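Local coordinates for protein polyketide synthase/nonribosomal peptide synthetase hybrid RzxB (Pseudomonas fluorescens, PDB 5IL6) that probably dehydrates beta-hydroxyacyl intermediates as the double-hotdog dehydratase domain of a trans-AT polyketide synthase linked to rhizoxin, at residues G26-S34 with N96-S104; G77-W85 with P231-L239. All coordinates share one frame; numbering follows the deposited sequence.

Contact 1 of 2, residues G26-S34 with N96-S104; sequences GLRYLSRFS and NGELFLELS
F100 offers one face of its ring to L30: the CD1 methyl sits 3.9 Å from the F100 ring centroid, 13° off the normal, a CH-pi contact. L30 CG stands opposite its backbone N (chi1 167°), which swings that methyl across to the neighbouring strand, where it also meets E98 CB. On the same side of the sheet R28 runs beside F100, guanidinium and ring planes 14° apart, NH1 obliquely 3.7 Å from F100 CE2; its NH2 is held by a salt bridge to D23. At the far end R32, bent at chi3, brings its guanidinium edge to E98 in a salt bridge; the modelled NH2-OE2 distance is doubtfully short, and the NE-OE2 bond is weak. The face of Y29, S31, L99 and L101 is largely apolar: Y29 lays CD1 3.8 Å from L101 CD2, both residues touching helix 53-67, while S31 OG is satisfied by L16 O and H18 N. Past the strand end the F33 ring edge meets L99 CB. Backbone bonds run from the Y29-L101 pair to F33 N-G97 O (2.8 Å). G97, at positive phi, packs its CA against F33 O in a CA-H...O contact of 3.3 Å. The chemistry is thus two-sided: mainly hydrocarbon toward helix 53-67, and on the partly exposed face charge mixed with a leucine-phenylalanine contact.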
ATOM      1  N   GLY A  26     -15.272  21.595  -0.429  1.00 31.37           N
ATOM      2  CA  GLY A  26     -15.359  20.282   0.180  1.00 29.66           C
ATOM      3  C   GLY A  26     -14.157  19.952   1.041  1.00 24.16           C
ATOM      4  O   GLY A  26     -13.211  20.740   1.133  1.00 26.22           O
ATOM      5  N   LEU A  27     -14.184  18.786   1.681  1.00 23.03           N
ATOM      6  CA  LEU A  27     -13.064  18.364   2.511  1.00 21.31           C
ATOM      7  C   LEU A  27     -11.845  18.081   1.644  1.00 22.32           C
ATOM      8  O   LEU A  27     -11.947  17.475   0.574  1.00 23.18           O
ATOM      9  CB  LEU A  27     -13.441  17.124   3.319  1.00 20.54           C
ATOM     10  CG  LEU A  27     -14.576  17.325   4.326  1.00 25.08           C
ATOM     11  CD1 LEU A  27     -14.888  16.022   5.039  1.00 26.35           C
ATOM     12  CD2 LEU A  27     -14.251  18.427   5.334  1.00 23.30           C
ATOM     13  N   ARG A  28     -10.685  18.546   2.103  1.00 22.78           N
ATOM     14  CA  ARG A  28      -9.466  18.434   1.320  1.00 24.54           C
ATOM     15  C   ARG A  28      -8.266  18.498   2.251  1.00 22.36           C
ATOM     16  O   ARG A  28      -8.294  19.186   3.276  1.00 20.87           O
ATOM     17  CB  ARG A  28      -9.396  19.540   0.267  1.00 25.12           C
ATOM     18  CG  ARG A  28      -8.243  19.421  -0.712  1.00 27.88           C
ATOM     19  CD  ARG A  28      -8.390  20.443  -1.822  1.00 37.06           C
ATOM     20  NE  ARG A  28      -8.686  21.764  -1.264  1.00 45.98           N
ATOM     21  CZ  ARG A  28      -7.922  22.846  -1.384  1.00 52.59           C
ATOM     22  NH1 ARG A  28      -6.786  22.818  -2.069  1.00 52.79           N
ATOM     23  NH2 ARG A  28      -8.313  23.979  -0.817  1.00 51.74           N
ATOM     24  N   TYR A  29      -7.203  17.798   1.863  1.00 20.05           N
ATOM     25  CA  TYR A  29      -6.005  17.673   2.678  1.00 20.05           C
ATOM     26  C   TYR A  29      -4.779  17.847   1.794  1.00 20.79           C
ATOM     27  O   TYR A  29      -4.828  17.616   0.583  1.00 19.19           O
ATOM     28  CB  TYR A  29      -5.969  16.315   3.394  1.00 19.65           C
ATOM     29  CG  TYR A  29      -7.256  16.003   4.119  1.00 25.43           C
ATOM     30  CD1 TYR A  29      -8.326  15.418   3.453  1.00 24.92           C
ATOM     31  CD2 TYR A  29      -7.412  16.312   5.461  1.00 25.46           C
ATOM     32  CE1 TYR A  29      -9.510  15.141   4.105  1.00 24.32           C
ATOM     33  CE2 TYR A  29      -8.595  16.040   6.125  1.00 30.53           C
ATOM     34  CZ  TYR A  29      -9.640  15.454   5.439  1.00 25.85           C
ATOM     35  OH  TYR A  29     -10.821  15.176   6.087  1.00 26.87           O
ATOM     36  N   LEU A  30      -3.679  18.268   2.413  1.00 20.90           N
ATOM     37  CA  LEU A  30      -2.462  18.592   1.684  1.00 23.90           C
ATOM     38  C   LEU A  30      -1.258  18.087   2.461  1.00 24.04           C
ATOM     39  O   LEU A  30      -1.135  18.349   3.662  1.00 25.41           O
ATOM     40  CB  LEU A  30      -2.354  20.105   1.452  1.00 30.90           C
ATOM     41  CG  LEU A  30      -1.012  20.665   0.971  1.00 39.05           C
ATOM     42  CD1 LEU A  30      -0.537  19.965  -0.294  1.00 37.27           C
ATOM     43  CD2 LEU A  30      -1.136  22.164   0.738  1.00 44.28           C
ATOM     44  N   SER A  31      -0.389  17.347   1.778  1.00 22.61           N
ATOM     45  CA  SER A  31       0.922  16.983   2.293  1.00 26.06           C
ATOM     46  C   SER A  31       1.985  17.482   1.325  1.00 27.79           C
ATOM     47  O   SER A  31       1.827  17.370   0.105  1.00 24.42           O
ATOM     48  CB  SER A  31       1.049  15.469   2.483  1.00 29.61           C
ATOM     49  OG  SER A  31      -0.044  14.958   3.223  1.00 28.66           O
ATOM     50  N   ARG A  32       3.058  18.047   1.871  1.00 25.55           N
ATOM     51  CA  ARG A  32       4.183  18.522   1.075  1.00 24.44           C
ATOM     52  C   ARG A  32       5.408  17.699   1.440  1.00 26.37           C
ATOM     53  O   ARG A  32       5.837  17.699   2.599  1.00 27.84           O
ATOM     54  CB  ARG A  32       4.446  20.011   1.305  1.00 30.88           C
ATOM     55  CG  ARG A  32       5.553  20.567   0.412  1.00 48.81           C
ATOM     56  CD  ARG A  32       5.668  22.082   0.491  1.00 66.19           C
ATOM     57  NE  ARG A  32       4.402  22.750   0.184  1.00 78.19           N
ATOM     58  CZ  ARG A  32       3.543  23.211   1.090  1.00 90.24           C
ATOM     59  NH1 ARG A  32       3.794  23.091   2.387  1.00 93.36           N
ATOM     60  NH2 ARG A  32       2.422  23.802   0.696  1.00 95.71           N
ATOM     61  N   PHE A  33       5.962  17.002   0.456  1.00 22.33           N
ATOM     62  CA  PHE A  33       7.118  16.143   0.654  1.00 21.80           C
ATOM     63  C   PHE A  33       8.366  16.801   0.080  1.00 23.61           C
ATOM     64  O   PHE A  33       8.306  17.511  -0.927  1.00 23.76           O
ATOM     65  CB  PHE A  33       6.904  14.779  -0.007  1.00 24.46           C
ATOM     66  CG  PHE A  33       5.677  14.059   0.474  1.00 27.84           C
ATOM     67  CD1 PHE A  33       5.694  13.354   1.664  1.00 29.41           C
ATOM     68  CD2 PHE A  33       4.506  14.089  -0.265  1.00 28.65           C
ATOM     69  CE1 PHE A  33       4.565  12.690   2.111  1.00 30.56           C
ATOM     70  CE2 PHE A  33       3.373  13.429   0.176  1.00 28.64           C
ATOM     71  CZ  PHE A  33       3.404  12.727   1.364  1.00 30.87           C
ATOM     72  N   SER A  34       9.502  16.552   0.734  1.00 26.75           N
ATOM     73  CA  SER A  34      10.788  17.036   0.252  1.00 27.98           C
ATOM     74  C   SER A  34      11.468  16.064  -0.700  1.00 26.66           C
ATOM     75  O   SER A  34      12.343  16.482  -1.471  1.00 27.53           O
ATOM     76  CB  SER A  34      11.726  17.308   1.433  1.00 33.01           C
ATOM     77  OG  SER A  34      11.973  16.119   2.164  1.00 31.67           O
ATOM     78  N   ASN A  96       6.145  21.185  -6.288  1.00 32.09           N
ATOM     79  CA  ASN A  96       6.663  21.656  -5.008  1.00 33.51           C
ATOM     80  C   ASN A  96       6.473  20.597  -3.927  1.00 31.72           C
ATOM     81  O   ASN A  96       6.402  20.910  -2.735  1.00 31.64           O
ATOM     82  CB  ASN A  96       5.999  22.973  -4.600  1.00 42.41           C
ATOM     83  CG  ASN A  96       6.671  23.628  -3.413  1.00 63.27           C
ATOM     84  OD1 ASN A  96       7.897  23.654  -3.313  1.00 70.24           O
ATOM     85  ND2 ASN A  96       5.868  24.162  -2.501  1.00 74.60           N
ATOM     86  N   GLY A  97       6.395  19.334  -4.342  1.00 29.46           N
ATOM     87  CA  GLY A  97       6.183  18.245  -3.412  1.00 26.69           C
ATOM     88  C   GLY A  97       4.781  18.146  -2.863  1.00 25.25           C
ATOM     89  O   GLY A  97       4.553  17.368  -1.932  1.00 22.25           O
ATOM     90  N   GLU A  98       3.829  18.892  -3.417  1.00 22.29           N
ATOM     91  CA  GLU A  98       2.495  19.006  -2.838  1.00 20.22           C
ATOM     92  C   GLU A  98       1.575  17.947  -3.434  1.00 20.05           C
ATOM     93  O   GLU A  98       1.416  17.869  -4.658  1.00 20.71           O
ATOM     94  CB  GLU A  98       1.929  20.405  -3.080  1.00 24.40           C
ATOM     95  CG  GLU A  98       2.690  21.506  -2.360  1.00 26.86           C
ATOM     96  CD  GLU A  98       2.110  22.886  -2.617  1.00 33.94           C
ATOM     97  OE1 GLU A  98       1.522  23.100  -3.696  1.00 37.44           O
ATOM     98  OE2 GLU A  98       2.248  23.762  -1.739  1.00 43.50           O
ATOM     99  N   LEU A  99       0.966  17.146  -2.563  1.00 19.66           N
ATOM    100  CA  LEU A  99       0.021  16.108  -2.949  1.00 18.92           C
ATOM    101  C   LEU A  99      -1.290  16.358  -2.217  1.00 20.37           C
ATOM    102  O   LEU A  99      -1.320  16.379  -0.982  1.00 22.69           O
ATOM    103  CB  LEU A  99       0.576  14.719  -2.619  1.00 20.98           C
ATOM    104  CG  LEU A  99      -0.071  13.499  -3.278  1.00 20.50           C
ATOM    105  CD1 LEU A  99      -0.060  13.608  -4.791  1.00 16.20           C
ATOM    106  CD2 LEU A  99       0.664  12.249  -2.849  1.00 24.81           C
ATOM    107  N   PHE A 100      -2.365  16.539  -2.976  1.00 17.81           N
ATOM    108  CA  PHE A 100      -3.678  16.848  -2.432  1.00 17.88           C
ATOM    109  C   PHE A 100      -4.547  15.598  -2.378  1.00 23.41           C
ATOM    110  O   PHE A 100      -4.434  14.708  -3.221  1.00 23.88           O
ATOM    111  CB  PHE A 100      -4.373  17.910  -3.283  1.00 18.76           C
ATOM    112  CG  PHE A 100      -3.666  19.232  -3.294  1.00 23.35           C
ATOM    113  CD1 PHE A 100      -2.625  19.468  -4.175  1.00 21.99           C
ATOM    114  CD2 PHE A 100      -4.046  20.241  -2.428  1.00 25.99           C
ATOM    115  CE1 PHE A 100      -1.971  20.683  -4.189  1.00 25.09           C
ATOM    116  CE2 PHE A 100      -3.397  21.460  -2.439  1.00 26.51           C
ATOM    117  CZ  PHE A 100      -2.359  21.681  -3.320  1.00 28.75           C
ATOM    118  N   LEU A 101      -5.419  15.541  -1.372  1.00 21.67           N
ATOM    119  CA  LEU A 101      -6.420  14.485  -1.254  1.00 21.77           C
ATOM    120  C   LEU A 101      -7.781  15.136  -1.064  1.00 22.56           C
ATOM    121  O   LEU A 101      -7.977  15.898  -0.111  1.00 21.30           O
ATOM    122  CB  LEU A 101      -6.112  13.542  -0.088  1.00 19.19           C
ATOM    123  CG  LEU A 101      -7.024  12.312   0.059  1.00 19.10           C
ATOM    124  CD1 LEU A 101      -6.265  11.181   0.732  1.00 22.65           C
ATOM    125  CD2 LEU A 101      -8.297  12.615   0.847  1.00 18.72           C
ATOM    126  N   GLU A 102      -8.712  14.839  -1.967  1.00 21.88           N
ATOM    127  CA  GLU A 102     -10.075  15.349  -1.890  1.00 24.29           C
ATOM    128  C   GLU A 102     -11.008  14.243  -1.423  1.00 23.27           C
ATOM    129  O   GLU A 102     -10.949  13.119  -1.933  1.00 22.81           O
ATOM    130  CB  GLU A 102     -10.540  15.890  -3.242  1.00 27.36           C
ATOM    131  CG  GLU A 102     -10.144  17.331  -3.495  1.00 34.26           C
ATOM    132  CD  GLU A 102     -10.546  17.816  -4.879  1.00 40.47           C
ATOM    133  OE1 GLU A 102     -11.368  17.143  -5.536  1.00 41.43           O
ATOM    134  OE2 GLU A 102     -10.042  18.874  -5.308  1.00 40.87           O
ATOM    135  N   LEU A 103     -11.864  14.568  -0.457  1.00 22.33           N
ATOM    136  CA  LEU A 103     -12.787  13.612   0.142  1.00 25.09           C
ATOM    137  C   LEU A 103     -14.199  14.167   0.041  1.00 25.52           C
ATOM    138  O   LEU A 103     -14.469  15.272   0.524  1.00 21.20           O
ATOM    139  CB  LEU A 103     -12.415  13.346   1.603  1.00 31.78           C
ATOM    140  CG  LEU A 103     -12.923  12.062   2.265  1.00 42.66           C
ATOM    141  CD1 LEU A 103     -12.228  11.893   3.606  1.00 50.32           C
ATOM    142  CD2 LEU A 103     -14.432  12.066   2.451  1.00 45.39           C
ATOM    143  N   SER A 104     -15.096  13.400  -0.570  1.00 26.06           N
ATOM    144  CA  SER A 104     -16.494  13.781  -0.691  1.00 27.18           C
ATOM    145  C   SER A 104     -17.368  12.616  -0.247  1.00 28.60           C
ATOM    146  O   SER A 104     -16.906  11.483  -0.094  1.00 27.15           O
ATOM    147  CB  SER A 104     -16.843  14.196  -2.126  1.00 31.44           C
ATOM    148  OG  SER A 104     -16.604  13.137  -3.037  1.00 39.05           O
TER
HETATM  149  O   HOH W   1     -16.334  17.026   1.113  1.00 26.03           O

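Contact 2 of 2, residues G77-W85 with P231-L239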
ATOM      1  N   GLY A  77     -14.659  -1.631  10.616  1.00 51.31           N
ATOM      2  CA  GLY A  77     -13.427  -1.526   9.857  1.00 41.93           C
ATOM      3  C   GLY A  77     -13.509  -0.463   8.783  1.00 42.30           C
ATOM      4  O   GLY A  77     -14.588  -0.155   8.270  1.00 41.42           O
ATOM      5  N   LEU A  78     -12.355   0.115   8.464  1.00 43.93           N
ATOM      6  CA  LEU A  78     -12.240   1.062   7.367  1.00 43.80           C
ATOM      7  C   LEU A  78     -12.051   0.280   6.073  1.00 38.05           C
ATOM      8  O   LEU A  78     -11.093  -0.491   5.941  1.00 39.91           O
ATOM      9  CB  LEU A  78     -11.063   2.006   7.612  1.00 50.55           C
ATOM     10  CG  LEU A  78     -11.144   3.470   7.167  1.00 58.09           C
ATOM     11  CD1 LEU A  78     -12.512   4.095   7.415  1.00 61.33           C
ATOM     12  CD2 LEU A  78     -10.074   4.257   7.907  1.00 60.64           C
ATOM     13  N   VAL A  79     -12.965   0.467   5.125  1.00 32.04           N
ATOM     14  CA  VAL A  79     -12.960  -0.278   3.871  1.00 31.07           C
ATOM     15  C   VAL A  79     -12.695   0.701   2.738  1.00 27.69           C
ATOM     16  O   VAL A  79     -13.407   1.701   2.589  1.00 28.66           O
ATOM     17  CB  VAL A  79     -14.281  -1.030   3.645  1.00 30.46           C
ATOM     18  CG1 VAL A  79     -14.237  -1.799   2.326  1.00 30.63           C
ATOM     19  CG2 VAL A  79     -14.570  -1.974   4.809  1.00 32.65           C
ATOM     20  N   ILE A  80     -11.662   0.417   1.951  1.00 23.31           N
ATOM     21  CA  ILE A  80     -11.364   1.142   0.724  1.00 25.07           C
ATOM     22  C   ILE A  80     -11.628   0.190  -0.432  1.00 26.97           C
ATOM     23  O   ILE A  80     -11.175  -0.959  -0.408  1.00 23.88           O
ATOM     24  CB  ILE A  80      -9.915   1.658   0.714  1.00 26.09           C
ATOM     25  CG1 ILE A  80      -9.690   2.620   1.887  1.00 26.53           C
ATOM     26  CG2 ILE A  80      -9.592   2.335  -0.616  1.00 27.40           C
ATOM     27  CD1 ILE A  80      -8.231   2.954   2.141  1.00 25.10           C
ATOM     28  N   SER A  81     -12.373   0.658  -1.430  1.00 24.93           N
ATOM     29  CA  SER A  81     -12.857  -0.200  -2.501  1.00 27.79           C
ATOM     30  C   SER A  81     -12.582   0.430  -3.858  1.00 28.28           C
ATOM     31  O   SER A  81     -12.592   1.655  -4.009  1.00 25.45           O
ATOM     32  CB  SER A  81     -14.361  -0.464  -2.360  1.00 28.96           C
ATOM     33  OG  SER A  81     -14.651  -1.136  -1.147  1.00 33.64           O
ATOM     34  N   ASP A  82     -12.345  -0.434  -4.845  1.00 27.86           N
ATOM     35  CA  ASP A  82     -12.184  -0.025  -6.239  1.00 26.26           C
ATOM     36  C   ASP A  82     -11.159   1.097  -6.365  1.00 23.12           C
ATOM     37  O   ASP A  82     -11.408   2.146  -6.963  1.00 20.89           O
ATOM     38  CB  ASP A  82     -13.524   0.387  -6.842  1.00 30.11           C
ATOM     39  CG  ASP A  82     -14.501  -0.763  -6.918  1.00 41.23           C
ATOM     40  OD1 ASP A  82     -14.054  -1.927  -6.840  1.00 37.30           O
ATOM     41  OD2 ASP A  82     -15.714  -0.506  -7.063  1.00 48.22           O
ATOM     42  N   LEU A  83      -9.989   0.860  -5.789  1.00 21.90           N
ATOM     43  CA  LEU A  83      -8.888   1.803  -5.873  1.00 21.52           C
ATOM     44  C   LEU A  83      -8.113   1.560  -7.157  1.00 21.67           C
ATOM     45  O   LEU A  83      -7.930   0.416  -7.580  1.00 19.49           O
ATOM     46  CB  LEU A  83      -7.971   1.665  -4.658  1.00 19.18           C
ATOM     47  CG  LEU A  83      -6.719   2.547  -4.583  1.00 22.51           C
ATOM     48  CD1 LEU A  83      -6.345   2.760  -3.128  1.00 27.02           C
ATOM     49  CD2 LEU A  83      -5.533   1.945  -5.334  1.00 24.95           C
ATOM     50  N   SER A  84      -7.674   2.644  -7.782  1.00 21.05           N
ATOM     51  CA  SER A  84      -6.804   2.565  -8.943  1.00 23.66           C
ATOM     52  C   SER A  84      -5.654   3.542  -8.769  1.00 23.27           C
ATOM     53  O   SER A  84      -5.855   4.681  -8.343  1.00 22.29           O
ATOM     54  CB  SER A  84      -7.570   2.877 -10.235  1.00 29.24           C
ATOM     55  OG  SER A  84      -8.377   4.027 -10.075  1.00 37.07           O
ATOM     56  N   TRP A  85      -4.450   3.081  -9.087  1.00 24.19           N
ATOM     57  CA  TRP A  85      -3.276   3.936  -9.164  1.00 23.99           C
ATOM     58  C   TRP A  85      -3.089   4.357 -10.611  1.00 23.35           C
ATOM     59  O   TRP A  85      -3.123   3.517 -11.515  1.00 24.97           O
ATOM     60  CB  TRP A  85      -2.018   3.217  -8.673  1.00 22.90           C
ATOM     61  CG  TRP A  85      -1.942   2.996  -7.197  1.00 22.90           C
ATOM     62  CD1 TRP A  85      -1.542   3.896  -6.254  1.00 26.35           C
ATOM     63  CD2 TRP A  85      -2.246   1.785  -6.494  1.00 20.87           C
ATOM     64  NE1 TRP A  85      -1.585   3.324  -5.006  1.00 25.50           N
ATOM     65  CE2 TRP A  85      -2.013   2.028  -5.126  1.00 23.96           C
ATOM     66  CE3 TRP A  85      -2.694   0.521  -6.889  1.00 22.30           C
ATOM     67  CZ2 TRP A  85      -2.218   1.055  -4.150  1.00 24.52           C
ATOM     68  CZ3 TRP A  85      -2.896  -0.444  -5.918  1.00 29.90           C
ATOM     69  CH2 TRP A  85      -2.658  -0.171  -4.565  1.00 26.12           C
ATOM     70  N   PRO A 231       1.751  -1.989  -8.839  1.00 28.77           N
ATOM     71  CA  PRO A 231       0.331  -2.055  -8.478  1.00 28.85           C
ATOM     72  C   PRO A 231      -0.470  -1.045  -9.285  1.00 25.89           C
ATOM     73  O   PRO A 231      -0.091   0.121  -9.406  1.00 25.24           O
ATOM     74  CB  PRO A 231       0.328  -1.722  -6.981  1.00 29.31           C
ATOM     75  CG  PRO A 231       1.707  -2.058  -6.519  1.00 32.98           C
ATOM     76  CD  PRO A 231       2.596  -1.701  -7.668  1.00 28.13           C
ATOM     77  N   ALA A 232      -1.575  -1.512  -9.858  1.00 23.31           N
ATOM     78  CA  ALA A 232      -2.441  -0.682 -10.681  1.00 27.08           C
ATOM     79  C   ALA A 232      -3.862  -0.583 -10.158  1.00 26.23           C
ATOM     80  O   ALA A 232      -4.508   0.444 -10.365  1.00 22.85           O
ATOM     81  CB  ALA A 232      -2.483  -1.219 -12.121  1.00 28.97           C
ATOM     82  N   GLY A 233      -4.360  -1.614  -9.485  1.00 24.63           N
ATOM     83  CA  GLY A 233      -5.706  -1.585  -8.948  1.00 25.27           C
ATOM     84  C   GLY A 233      -5.800  -2.446  -7.709  1.00 23.04           C
ATOM     85  O   GLY A 233      -4.985  -3.349  -7.487  1.00 23.95           O
ATOM     86  N   LEU A 234      -6.813  -2.154  -6.899  1.00 21.00           N
ATOM     87  CA  LEU A 234      -7.068  -2.905  -5.677  1.00 24.52           C
ATOM     88  C   LEU A 234      -8.571  -3.006  -5.470  1.00 26.89           C
ATOM     89  O   LEU A 234      -9.256  -1.984  -5.372  1.00 25.80           O
ATOM     90  CB  LEU A 234      -6.397  -2.237  -4.473  1.00 27.35           C
ATOM     91  CG  LEU A 234      -6.632  -2.887  -3.110  1.00 32.85           C
ATOM     92  CD1 LEU A 234      -6.394  -4.387  -3.150  1.00 31.10           C
ATOM     93  CD2 LEU A 234      -5.734  -2.239  -2.072  1.00 35.74           C
ATOM     94  N   GLY A 235      -9.075  -4.240  -5.403  1.00 25.25           N
ATOM     95  CA  GLY A 235     -10.502  -4.441  -5.212  1.00 24.98           C
ATOM     96  C   GLY A 235     -10.983  -3.952  -3.859  1.00 24.36           C
ATOM     97  O   GLY A 235     -11.994  -3.250  -3.761  1.00 24.61           O
ATOM     98  N   GLN A 236     -10.263  -4.310  -2.798  1.00 23.16           N
ATOM     99  CA  GLN A 236     -10.609  -3.873  -1.454  1.00 31.05           C
ATOM    100  C   GLN A 236      -9.368  -3.844  -0.579  1.00 30.02           C
ATOM    101  O   GLN A 236      -8.487  -4.698  -0.706  1.00 24.98           O
ATOM    102  CB  GLN A 236     -11.622  -4.807  -0.784  1.00 46.57           C
ATOM    103  CG  GLN A 236     -12.992  -4.877  -1.412  1.00 65.12           C
ATOM    104  CD  GLN A 236     -13.906  -5.806  -0.637  1.00 80.27           C
ATOM    105  OE1 GLN A 236     -13.711  -7.021  -0.630  1.00 83.06           O
ATOM    106  NE2 GLN A 236     -14.897  -5.237   0.040  1.00 87.08           N
ATOM    107  N   CYS A 237      -9.316  -2.861   0.316  1.00 28.83           N
ATOM    108  CA  CYS A 237      -8.360  -2.845   1.419  1.00 28.97           C
ATOM    109  C   CYS A 237      -9.163  -2.641   2.693  1.00 28.76           C
ATOM    110  O   CYS A 237      -9.781  -1.587   2.877  1.00 28.21           O
ATOM    111  CB  CYS A 237      -7.312  -1.748   1.259  1.00 30.04           C
ATOM    112  SG  CYS A 237      -6.104  -1.740   2.607  1.00 33.26           S
ATOM    113  N   VAL A 238      -9.166  -3.644   3.564  1.00 26.43           N
ATOM    114  CA  VAL A 238      -9.930  -3.605   4.805  1.00 26.97           C
ATOM    115  C   VAL A 238      -8.950  -3.498   5.961  1.00 29.80           C
ATOM    116  O   VAL A 238      -8.044  -4.329   6.097  1.00 28.66           O
ATOM    117  CB  VAL A 238     -10.832  -4.837   4.959  1.00 31.09           C
ATOM    118  CG1 VAL A 238     -11.560  -4.791   6.292  1.00 35.23           C
ATOM    119  CG2 VAL A 238     -11.827  -4.914   3.808  1.00 32.53           C
ATOM    120  N   LEU A 239      -9.125  -2.470   6.787  1.00 28.51           N
ATOM    121  CA  LEU A 239      -8.307  -2.265   7.975  1.00 35.34           C
ATOM    122  C   LEU A 239      -9.136  -2.657   9.195  1.00 34.93           C
ATOM    123  O   LEU A 239     -10.045  -1.925   9.601  1.00 29.84           O
ATOM    124  CB  LEU A 239      -7.835  -0.816   8.064  1.00 46.04           C
ATOM    125  CG  LEU A 239      -6.920  -0.470   9.239  1.00 56.64           C
ATOM    126  CD1 LEU A 239      -5.606  -1.238   9.154  1.00 54.53           C
ATOM    127  CD2 LEU A 239      -6.661   1.029   9.279  1.00 64.79           C
TER
HETATM  128  O   HOH W   2     -16.118  -3.126  -1.472  1.00 53.75           O
HETATM  129  O   HOH W   3      -4.700   1.923 -12.897  1.00 49.72           O
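W85 and P231 form the tight end of this contact. P231 CB lies over one face of the indole, 4.0 Å from the centroid of its six-membered ring, in a CH-pi contact; the ring edge meets the backbone, with CE3 3.8 Å from G233 N. CG of W85 is anti to the carbonyl carbon (chi1 -72°), which carries the ring across the partner strand until CZ3 comes 4.2 Å from L234 CB. L83 CD2, from the same strand, sits 3.3 Å above the indole plane, over its centre. I57 of helix 53-67 and L281 of strand 274-284 also touch the indole. At the margin of this end a water donates to both W85 O and A232 O. Farther along the apolar face, L83 pairs with L234, I80 with C237 and L78 with L239, all meeting through their CB atoms.

The opposite face holds a buried apolar pair, V79 CG2 and V238 CG2 at 4.1 Å, but becomes looser and wetter toward S81, Q236 and D82. A water bonded to S81 OG also accepts a weak bond from Q236 NE2, and D82 turns its carboxylate to a salt bridge with R131. Here both strands turn a corner, at D82 and G235, and the pairing survives it: D82 N gives a 3.0 Å bond to G235 O, with D82 N lying 47° out of the G235 carbonyl plane, and L83 N bonds L234 O. Backbone bonds therefore carry the register through the bend, while apolar contacts fill the helix side and water and the D82-R131 charge pair gather near the corner.

In the fold
From the N terminus the chain lays down strand 27-32, passes through helix 53-67 into strand 77-85, and then reaches strand 98-105, where contact 1 closes the first long loop. Strands 110-118 and 124-135 follow, bringing the sheet back beside 77-85. Only after the second hotdog region has begun does strand 230-239 arrive and close contact 2. The two closures cross, since 77-85 lies between the partners of contact 1. Their centres are 19 Å apart and they do not touch. Contact 1 joins strands near one border of the first hotdog unit, whereas contact 2 joins the first unit to the second, consistent with a double-hotdog fold.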